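Local structure of condensin complex subunit 3 (Schizosaccharomyces pombe, 5OQR) at residues 106-111 / 145-150; 422-427 / 483-488; 611-616 / 676-681. The protein serves as the HEAT-repeat regulatory subunit of condensin, the complex required for converting interphase chromatin into mitotic-like condensed chromosomes. All coordinates share one frame; numbering follows the deposited sequence.

In the fold
All three contacts lie in series along one elongated, all-helical solenoid, and no two share a helix. Contact 1 links HEAT repeats 2 and 3, a helix end against the loop after another helix; only partly buried, it mixes a valine methyl with an arginine stem and an asparagine amide. Contact 2, about 77 Å from it centre to centre, across the middle of the chain, is a buried pairing of nearly parallel helices through valine, isoleucine and methionine. Contact 3, about 19 Å from the chain's centre, is also buried but sets a phenylalanine ring at a helix end against glutamine and methionine. None has a hydrogen bond between its segments.

Contact 1. Residues 106-111 / 145-150; sequences RVVNCV and LSRLQE
Val-108 and Asn-109, near the end of helix 94-108, where a type I beta turn runs from Val-108 to Val-111, both lie against the side chain of Arg-147, which follows helix 135-145. The first segment belongs to HEAT repeat 2 and the second to HEAT repeat 3, making this a junction between consecutive repeats of the solenoid. The backbones come closest at Asn-109 and Arg-147, with their CA atoms 6.8 Å apart.

The apolar part rests on one methyl: Val-108 CG1 sits 3.7 Å from Arg-147 CG and equally near Arg-147 CB, touching the aliphatic stem and not the charged end. That methyl is placed between the backbone N and the carbonyl carbon of its own residue (chi1 70°), which turns it to the arginine.

The polar part lies farther out along the same side chain. Arg-147 bends at chi2 (-74°), and its NE comes 3.5 Å from Asn-109 OD1, at an angle too poor for a hydrogen bond. Amide and guanidinium planes are inclined by 45°, while Asn-109 CB lies 4.0 Å from Arg-147 CD, adding a carbon contact.

Within the first segment, Cys-110 N bonds to Val-107 O. Arg-147 also touches Asn-182 of helix 173-182.

The arginine thus serves the junction mainly through its carbon stem, packed on a buried valine; the asparagine carbonyl may contribute a weak electrostatic attraction, but no directional bond fixes the guanidinium to it.

Contact 2. Residues 422-427 / 483-488; sequences LLVEII and MVDMLK
Val-424 and Ile-427, one turn apart on helix 416-434, meet Met-486 of helix 480-495 in this alpha solenoid; residues 483-488 fall in HEAT repeat 7. The short helical segments run nearly parallel, 24° between their directions, with axes 11.8 Å apart at closest approach; the gap is bridged by side-chain ends.

Met-486 does most of the reaching. Its CG stands anti to the carbonyl carbon (chi1 -54°), and further bends at chi2 and chi3 fold the thioether so that sulfur and terminal methyl face different partners. The sulfur, SD, lies 4.0 Å from Val-424 CG2, the two side chains running past one another in opposite senses. Val-424 divides its branches: CG2 takes the sulfur, while CG1, anti to the backbone N, approaches Asp-485 OD1 at 4.2 Å, at the more exposed border of the contact.

Helix 457-471 packs on the same residues, through Tyr-465 against Ile-427 and Val-466 against Met-486. The contact is buried and mainly apolar, with the carboxylate of Asp-485 at its border. Two methyls of Ile-427 meet the methionine methyl from the same side: CG2 and CD1 each lie 3.9 Å from Met-486 CE.

Contact 3. Residues 611-616 / 676-681; sequences QYFEPN and AQQMLD
In the helical solenoid of the C-terminal family region, the end of helix 601-613 packs against helix 669-682, with Phe-613 reaching across to Gln-678 and Met-679. The backbones stay well apart, the nearest CA atoms, those of Phe-613 and Gln-678, being 10.4 Å from each other, and the contact is made by side chains alone.

Phe-613 is the last residue before the chain leaves the helix at Glu-614. With CG anti to the carbonyl carbon (chi1 -72°), its ring extends to the second helix and presents its outermost atom, CZ, to Gln-678 CB at 4.1 Å. The approach is oblique, and the glutamine meets the ring through its aliphatic root; bent at chi2 (-87°), it carries its amide at 80° to the ring plane. Tyr-612, the preceding residue, puts CD2 over the centre of the phenylalanine ring, 3.5 Å above its plane, so that one face is backed from within the same segment.

Tyr-612 also makes a cation-pi contact with Arg-624, and Ile-675 touches Phe-613. Helix 639-661 lies against Met-679 through Phe-649, Leu-653 and Leu-656, so the methionine touches both that helix and the aromatic ring. Packing of this contact is thus largely apolar, with Gln-678, partly exposed, at its margin. Farther back along the same side of the ring, Met-679 CE, the thioether methyl, stands 4.3 Å from Phe-613 CD2.

Contact 1. Residues 106-111 / 145-150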
loop_
_atom_site.group_PDB
_atom_site.type_symbol
_atom_site.label_atom_id
_atom_site.label_comp_id
_atom_site.label_asym_id
_atom_site.label_seq_id
_atom_site.Cartn_x
_atom_site.Cartn_y
_atom_site.Cartn_z
ATOM N N ARG A 106 34.389 12.654 1.804
ATOM C CA ARG A 106 34.363 14.051 1.390
ATOM C C ARG A 106 35.646 14.454 0.672
ATOM O O ARG A 106 35.601 15.212 -0.302
ATOM C CB ARG A 106 34.138 14.953 2.602
ATOM C CG ARG A 106 32.858 14.667 3.368
ATOM C CD ARG A 106 32.509 15.827 4.284
ATOM N NE ARG A 106 31.379 15.531 5.161
ATOM C CZ ARG A 106 30.877 16.384 6.047
ATOM N NH1 ARG A 106 29.848 16.030 6.803
ATOM N NH2 ARG A 106 31.402 17.595 6.181
ATOM N N VAL A 107 36.795 13.957 1.133
ATOM C CA VAL A 107 38.067 14.429 0.593
ATOM C C VAL A 107 38.292 13.884 -0.812
ATOM O O VAL A 107 38.698 14.623 -1.717
ATOM C CB VAL A 107 39.220 14.057 1.543
ATOM C CG1 VAL A 107 40.551 14.538 0.980
ATOM C CG2 VAL A 107 38.989 14.665 2.918
ATOM N N VAL A 108 38.043 12.589 -1.023
ATOM C CA VAL A 108 38.231 12.020 -2.354
ATOM C C VAL A 108 37.366 12.750 -3.368
ATOM O O VAL A 108 37.755 12.907 -4.532
ATOM C CB VAL A 108 37.933 10.507 -2.353
ATOM C CG1 VAL A 108 36.441 10.239 -2.157
ATOM C CG2 VAL A 108 38.425 9.873 -3.644
ATOM N N ASN A 109 36.185 13.209 -2.949
ATOM C CA ASN A 109 35.297 13.940 -3.843
ATOM C C ASN A 109 35.908 15.244 -4.337
ATOM O O ASN A 109 35.388 15.827 -5.295
ATOM C CB ASN A 109 33.974 14.227 -3.131
ATOM C CG ASN A 109 32.942 14.850 -4.050
ATOM O OD1 ASN A 109 32.776 14.425 -5.193
ATOM N ND2 ASN A 109 32.246 15.866 -3.554
ATOM N N CYS A 110 36.992 15.715 -3.716
ATOM C CA CYS A 110 37.608 16.974 -4.117
ATOM C C CYS A 110 38.364 16.877 -5.435
ATOM O O CYS A 110 38.727 17.915 -5.995
ATOM C CB CYS A 110 38.553 17.461 -3.017
ATOM S SG CYS A 110 37.709 17.950 -1.498
ATOM N N VAL A 111 38.612 15.668 -5.942
ATOM C CA VAL A 111 39.278 15.496 -7.228
ATOM C C VAL A 111 39.123 14.044 -7.645
ATOM O O VAL A 111 38.845 13.175 -6.811
ATOM C CB VAL A 111 40.770 15.915 -7.128
ATOM C CG1 VAL A 111 41.574 14.899 -6.318
ATOM C CG2 VAL A 111 41.368 16.114 -8.514
ATOM N N LEU A 145 32.530 4.843 -0.775
ATOM C CA LEU A 145 32.713 3.830 -1.806
ATOM C C LEU A 145 32.085 4.266 -3.124
ATOM O O LEU A 145 32.641 4.015 -4.199
ATOM C CB LEU A 145 32.120 2.505 -1.329
ATOM C CG LEU A 145 32.722 1.242 -1.942
ATOM C CD1 LEU A 145 32.472 0.053 -1.040
ATOM C CD2 LEU A 145 32.154 0.979 -3.312
ATOM N N SER A 146 30.933 4.937 -3.062
ATOM C CA SER A 146 30.260 5.392 -4.273
ATOM C C SER A 146 31.114 6.342 -5.100
ATOM O O SER A 146 30.731 6.665 -6.229
ATOM C CB SER A 146 28.940 6.076 -3.913
ATOM O OG SER A 146 29.163 7.242 -3.142
ATOM N N ARG A 147 32.247 6.804 -4.573
ATOM C CA ARG A 147 33.147 7.654 -5.340
ATOM C C ARG A 147 34.068 6.863 -6.260
ATOM O O ARG A 147 34.794 7.472 -7.053
ATOM C CB ARG A 147 33.981 8.510 -4.386
ATOM C CG ARG A 147 33.162 9.515 -3.596
ATOM C CD ARG A 147 32.715 10.676 -4.473
ATOM N NE ARG A 147 31.628 11.438 -3.864
ATOM C CZ ARG A 147 30.333 11.240 -4.101
ATOM N NH1 ARG A 147 29.934 10.298 -4.946
ATOM N NH2 ARG A 147 29.429 11.993 -3.491
ATOM N N LEU A 148 34.054 5.532 -6.176
ATOM C CA LEU A 148 34.865 4.675 -7.034
ATOM C C LEU A 148 33.992 3.765 -7.891
ATOM O O LEU A 148 34.390 2.648 -8.229
ATOM C CB LEU A 148 35.839 3.847 -6.198
ATOM C CG LEU A 148 36.792 4.627 -5.289
ATOM C CD1 LEU A 148 37.654 3.667 -4.485
ATOM C CD2 LEU A 148 37.663 5.577 -6.094
ATOM N N GLN A 149 32.799 4.229 -8.249
ATOM C CA GLN A 149 31.890 3.418 -9.047
ATOM C C GLN A 149 32.420 3.260 -10.466
ATOM O O GLN A 149 32.892 4.221 -11.081
ATOM C CB GLN A 149 30.499 4.047 -9.069
ATOM C CG GLN A 149 29.773 3.973 -7.735
ATOM C CD GLN A 149 28.342 4.478 -7.805
ATOM O OE1 GLN A 149 27.456 3.945 -7.141
ATOM N NE2 GLN A 149 28.111 5.513 -8.605
ATOM N N GLU A 150 32.325 2.038 -10.986
ATOM C CA GLU A 150 32.842 1.703 -12.309
ATOM C C GLU A 150 34.197 2.354 -12.565
ATOM O O GLU A 150 35.187 2.028 -11.907
ATOM C CB GLU A 150 31.848 2.120 -13.398
ATOM C CG GLU A 150 30.695 1.132 -13.602
ATOM C CD GLU A 150 30.477 0.745 -15.059
ATOM O OE1 GLU A 150 31.187 1.276 -15.940
ATOM O OE2 GLU A 150 29.590 -0.095 -15.325
#

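Contact 2. Residues 422-427 / 483-488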
loop_
_atom_site.group_PDB
_atom_site.type_symbol
_atom_site.label_atom_id
_atom_site.label_comp_id
_atom_site.label_asym_id
_atom_site.label_seq_id
_atom_site.Cartn_x
_atom_site.Cartn_y
_atom_site.Cartn_z
ATOM N N LEU A 422 -39.374 -0.249 -20.275
ATOM C CA LEU A 422 -38.576 0.035 -21.461
ATOM C C LEU A 422 -37.566 -1.072 -21.722
ATOM O O LEU A 422 -37.479 -1.600 -22.836
ATOM C CB LEU A 422 -37.870 1.379 -21.297
ATOM C CG LEU A 422 -36.874 1.758 -22.395
ATOM C CD1 LEU A 422 -37.541 1.750 -23.760
ATOM C CD2 LEU A 422 -36.269 3.119 -22.101
ATOM N N LEU A 423 -36.788 -1.441 -20.703
ATOM C CA LEU A 423 -35.705 -2.390 -20.920
ATOM C C LEU A 423 -36.231 -3.786 -21.230
ATOM O O LEU A 423 -35.551 -4.561 -21.908
ATOM C CB LEU A 423 -34.784 -2.412 -19.700
ATOM C CG LEU A 423 -33.484 -3.214 -19.812
ATOM C CD1 LEU A 423 -32.746 -2.934 -21.111
ATOM C CD2 LEU A 423 -32.591 -2.883 -18.639
ATOM N N VAL A 424 -37.428 -4.125 -20.754
ATOM C CA VAL A 424 -38.040 -5.392 -21.143
ATOM C C VAL A 424 -38.459 -5.348 -22.606
ATOM O O VAL A 424 -38.299 -6.330 -23.341
ATOM C CB VAL A 424 -39.228 -5.724 -20.222
ATOM C CG1 VAL A 424 -40.058 -6.871 -20.791
ATOM C CG2 VAL A 424 -38.726 -6.093 -18.835
ATOM N N GLU A 425 -39.008 -4.216 -23.054
ATOM C CA GLU A 425 -39.328 -4.064 -24.469
ATOM C C GLU A 425 -38.084 -4.259 -25.324
ATOM O O GLU A 425 -38.099 -5.016 -26.298
ATOM C CB GLU A 425 -39.948 -2.691 -24.725
ATOM C CG GLU A 425 -41.311 -2.499 -24.087
ATOM C CD GLU A 425 -41.759 -1.050 -24.096
ATOM O OE1 GLU A 425 -41.018 -0.202 -24.635
ATOM O OE2 GLU A 425 -42.850 -0.756 -23.562
ATOM N N ILE A 426 -36.990 -3.590 -24.959
ATOM C CA ILE A 426 -35.737 -3.746 -25.692
ATOM C C ILE A 426 -35.316 -5.210 -25.710
ATOM O O ILE A 426 -35.004 -5.772 -26.765
ATOM C CB ILE A 426 -34.644 -2.852 -25.079
ATOM C CG1 ILE A 426 -35.037 -1.378 -25.203
ATOM C CG2 ILE A 426 -33.297 -3.103 -25.754
ATOM C CD1 ILE A 426 -34.070 -0.416 -24.554
ATOM N N ILE A 427 -35.307 -5.850 -24.538
ATOM C CA ILE A 427 -34.848 -7.232 -24.451
ATOM C C ILE A 427 -35.691 -8.132 -25.341
ATOM O O ILE A 427 -35.175 -9.059 -25.978
ATOM C CB ILE A 427 -34.862 -7.706 -22.985
ATOM C CG1 ILE A 427 -33.745 -7.016 -22.199
ATOM C CG2 ILE A 427 -34.691 -9.223 -22.899
ATOM C CD1 ILE A 427 -33.809 -7.233 -20.706
ATOM N N MET A 483 -40.618 -9.521 -13.563
ATOM C CA MET A 483 -39.755 -10.579 -13.047
ATOM C C MET A 483 -40.220 -11.950 -13.510
ATOM O O MET A 483 -39.436 -12.724 -14.070
ATOM C CB MET A 483 -39.722 -10.530 -11.525
ATOM C CG MET A 483 -39.036 -9.313 -10.995
ATOM S SD MET A 483 -39.377 -9.027 -9.261
ATOM C CE MET A 483 -38.408 -7.552 -9.061
ATOM N N VAL A 484 -41.488 -12.281 -13.261
ATOM C CA VAL A 484 -41.997 -13.588 -13.662
ATOM C C VAL A 484 -41.761 -13.802 -15.146
ATOM O O VAL A 484 -41.513 -14.928 -15.592
ATOM C CB VAL A 484 -43.492 -13.725 -13.300
ATOM C CG1 VAL A 484 -43.993 -15.117 -13.640
ATOM C CG2 VAL A 484 -43.719 -13.444 -11.823
ATOM N N ASP A 485 -41.818 -12.727 -15.933
ATOM C CA ASP A 485 -41.548 -12.826 -17.363
ATOM C C ASP A 485 -40.087 -13.177 -17.618
ATOM O O ASP A 485 -39.784 -14.181 -18.272
ATOM C CB ASP A 485 -41.917 -11.511 -18.051
ATOM C CG ASP A 485 -41.975 -11.641 -19.561
ATOM O OD1 ASP A 485 -41.747 -10.631 -20.255
ATOM O OD2 ASP A 485 -42.249 -12.755 -20.054
ATOM N N MET A 486 -39.165 -12.355 -17.113
ATOM C CA MET A 486 -37.745 -12.629 -17.314
ATOM C C MET A 486 -37.372 -14.011 -16.793
ATOM O O MET A 486 -36.538 -14.702 -17.389
ATOM C CB MET A 486 -36.894 -11.560 -16.626
ATOM C CG MET A 486 -37.222 -10.126 -17.025
ATOM S SD MET A 486 -37.477 -9.917 -18.790
ATOM C CE MET A 486 -35.830 -10.225 -19.357
ATOM N N LEU A 487 -37.977 -14.433 -15.683
ATOM C CA LEU A 487 -37.698 -15.759 -15.146
ATOM C C LEU A 487 -38.152 -16.845 -16.113
ATOM O O LEU A 487 -37.367 -17.717 -16.505
ATOM C CB LEU A 487 -38.380 -15.925 -13.787
ATOM C CG LEU A 487 -37.744 -15.220 -12.586
ATOM C CD1 LEU A 487 -38.648 -15.341 -11.378
ATOM C CD2 LEU A 487 -36.371 -15.789 -12.271
ATOM N N LYS A 488 -39.425 -16.810 -16.513
ATOM C CA LYS A 488 -39.959 -17.859 -17.375
ATOM C C LYS A 488 -39.310 -17.837 -18.752
ATOM O O LYS A 488 -39.030 -18.893 -19.328
ATOM C CB LYS A 488 -41.476 -17.712 -17.509
ATOM C CG LYS A 488 -42.246 -18.012 -16.235
ATOM C CD LYS A 488 -43.714 -18.316 -16.513
ATOM C CE LYS A 488 -44.506 -17.069 -16.874
ATOM N NZ LYS A 488 -45.891 -17.134 -16.327
#

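Contact 3. Residues 611-616 / 676-681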
loop_
_atom_site.group_PDB
_atom_site.type_symbol
_atom_site.label_atom_id
_atom_site.label_comp_id
_atom_site.label_asym_id
_atom_site.label_seq_id
_atom_site.Cartn_x
_atom_site.Cartn_y
_atom_site.Cartn_z
ATOM N N GLN A 611 -5.834 -18.930 9.055
ATOM C CA GLN A 611 -5.549 -18.862 7.626
ATOM C C GLN A 611 -4.763 -17.605 7.282
ATOM O O GLN A 611 -3.825 -17.648 6.479
ATOM C CB GLN A 611 -6.854 -18.907 6.835
ATOM C CG GLN A 611 -6.701 -19.425 5.424
ATOM C CD GLN A 611 -6.558 -20.927 5.377
ATOM O OE1 GLN A 611 -7.357 -21.655 5.964
ATOM N NE2 GLN A 611 -5.530 -21.404 4.687
ATOM N N TYR A 612 -5.134 -16.473 7.881
ATOM C CA TYR A 612 -4.458 -15.214 7.590
ATOM C C TYR A 612 -2.964 -15.302 7.875
ATOM O O TYR A 612 -2.151 -14.723 7.145
ATOM C CB TYR A 612 -5.099 -14.091 8.404
ATOM C CG TYR A 612 -4.387 -12.764 8.309
ATOM C CD1 TYR A 612 -4.357 -12.054 7.118
ATOM C CD2 TYR A 612 -3.758 -12.212 9.415
ATOM C CE1 TYR A 612 -3.711 -10.836 7.028
ATOM C CE2 TYR A 612 -3.112 -10.996 9.336
ATOM C CZ TYR A 612 -3.093 -10.311 8.140
ATOM O OH TYR A 612 -2.450 -9.099 8.057
ATOM N N PHE A 613 -2.580 -16.017 8.928
ATOM C CA PHE A 613 -1.180 -16.165 9.298
ATOM C C PHE A 613 -0.583 -17.491 8.847
ATOM O O PHE A 613 0.604 -17.730 9.086
ATOM C CB PHE A 613 -1.016 -16.032 10.817
ATOM C CG PHE A 613 -1.203 -14.633 11.334
ATOM C CD1 PHE A 613 -0.345 -13.618 10.953
ATOM C CD2 PHE A 613 -2.226 -14.338 12.216
ATOM C CE1 PHE A 613 -0.512 -12.334 11.430
ATOM C CE2 PHE A 613 -2.397 -13.058 12.699
ATOM C CZ PHE A 613 -1.536 -12.055 12.305
ATOM N N GLU A 614 -1.363 -18.350 8.203
ATOM C CA GLU A 614 -0.876 -19.680 7.873
ATOM C C GLU A 614 0.171 -19.602 6.761
ATOM O O GLU A 614 0.027 -18.810 5.827
ATOM C CB GLU A 614 -2.031 -20.579 7.437
ATOM C CG GLU A 614 -1.614 -22.011 7.160
ATOM C CD GLU A 614 -2.781 -22.968 7.154
ATOM O OE1 GLU A 614 -2.543 -24.185 7.308
ATOM O OE2 GLU A 614 -3.934 -22.507 7.008
ATOM N N PRO A 615 1.235 -20.410 6.831
ATOM C CA PRO A 615 2.251 -20.355 5.768
ATOM C C PRO A 615 1.745 -20.805 4.408
ATOM O O PRO A 615 2.184 -20.254 3.392
ATOM C CB PRO A 615 3.358 -21.282 6.292
ATOM C CG PRO A 615 2.698 -22.135 7.319
ATOM C CD PRO A 615 1.672 -21.263 7.950
ATOM N N ASN A 616 0.844 -21.788 4.345
ATOM C CA ASN A 616 0.390 -22.278 3.049
ATOM C C ASN A 616 -0.357 -21.211 2.258
ATOM O O ASN A 616 -0.554 -21.375 1.049
ATOM C CB ASN A 616 -0.498 -23.515 3.224
ATOM C CG ASN A 616 -1.848 -23.195 3.845
ATOM O OD1 ASN A 616 -2.187 -22.036 4.080
ATOM N ND2 ASN A 616 -2.632 -24.233 4.105
ATOM N N ALA A 676 1.908 -12.924 17.461
ATOM C CA ALA A 676 1.327 -12.682 18.777
ATOM C C ALA A 676 1.202 -11.193 19.064
ATOM O O ALA A 676 0.186 -10.738 19.599
ATOM C CB ALA A 676 2.169 -13.363 19.853
ATOM N N GLN A 677 2.228 -10.415 18.720
ATOM C CA GLN A 677 2.158 -8.977 18.947
ATOM C C GLN A 677 1.061 -8.337 18.107
ATOM O O GLN A 677 0.427 -7.372 18.548
ATOM C CB GLN A 677 3.512 -8.335 18.647
ATOM C CG GLN A 677 3.589 -6.859 18.995
ATOM C CD GLN A 677 3.215 -6.583 20.438
ATOM O OE1 GLN A 677 3.915 -6.994 21.362
ATOM N NE2 GLN A 677 2.099 -5.892 20.637
ATOM N N GLN A 678 0.822 -8.854 16.901
ATOM C CA GLN A 678 -0.296 -8.373 16.096
ATOM C C GLN A 678 -1.619 -8.619 16.807
ATOM O O GLN A 678 -2.414 -7.693 17.003
ATOM C CB GLN A 678 -0.288 -9.055 14.728
ATOM C CG GLN A 678 0.446 -8.285 13.647
ATOM C CD GLN A 678 -0.445 -7.278 12.946
ATOM O OE1 GLN A 678 -0.900 -6.307 13.549
ATOM N NE2 GLN A 678 -0.704 -7.512 11.663
ATOM N N MET A 679 -1.872 -9.868 17.202
ATOM C CA MET A 679 -3.098 -10.178 17.927
ATOM C C MET A 679 -3.224 -9.346 19.195
ATOM O O MET A 679 -4.338 -8.994 19.597
ATOM C CB MET A 679 -3.141 -11.662 18.279
ATOM C CG MET A 679 -2.977 -12.619 17.114
ATOM S SD MET A 679 -3.558 -14.261 17.583
ATOM C CE MET A 679 -2.754 -15.294 16.373
ATOM N N LEU A 680 -2.103 -9.032 19.847
ATOM C CA LEU A 680 -2.156 -8.224 21.060
ATOM C C LEU A 680 -2.540 -6.784 20.751
ATOM O O LEU A 680 -3.278 -6.156 21.518
ATOM C CB LEU A 680 -0.810 -8.275 21.785
ATOM C CG LEU A 680 -0.518 -9.552 22.572
ATOM C CD1 LEU A 680 0.927 -9.571 23.026
ATOM C CD2 LEU A 680 -1.450 -9.673 23.767
ATOM N N ASP A 681 -2.044 -6.240 19.641
ATOM C CA ASP A 681 -2.446 -4.897 19.241
ATOM C C ASP A 681 -3.934 -4.846 18.924
ATOM O O ASP A 681 -4.624 -3.890 19.298
ATOM C CB ASP A 681 -1.623 -4.444 18.039
ATOM C CG ASP A 681 -0.149 -4.319 18.360
ATOM O OD1 ASP A 681 0.582 -3.673 17.581
ATOM O OD2 ASP A 681 0.276 -4.861 19.400
#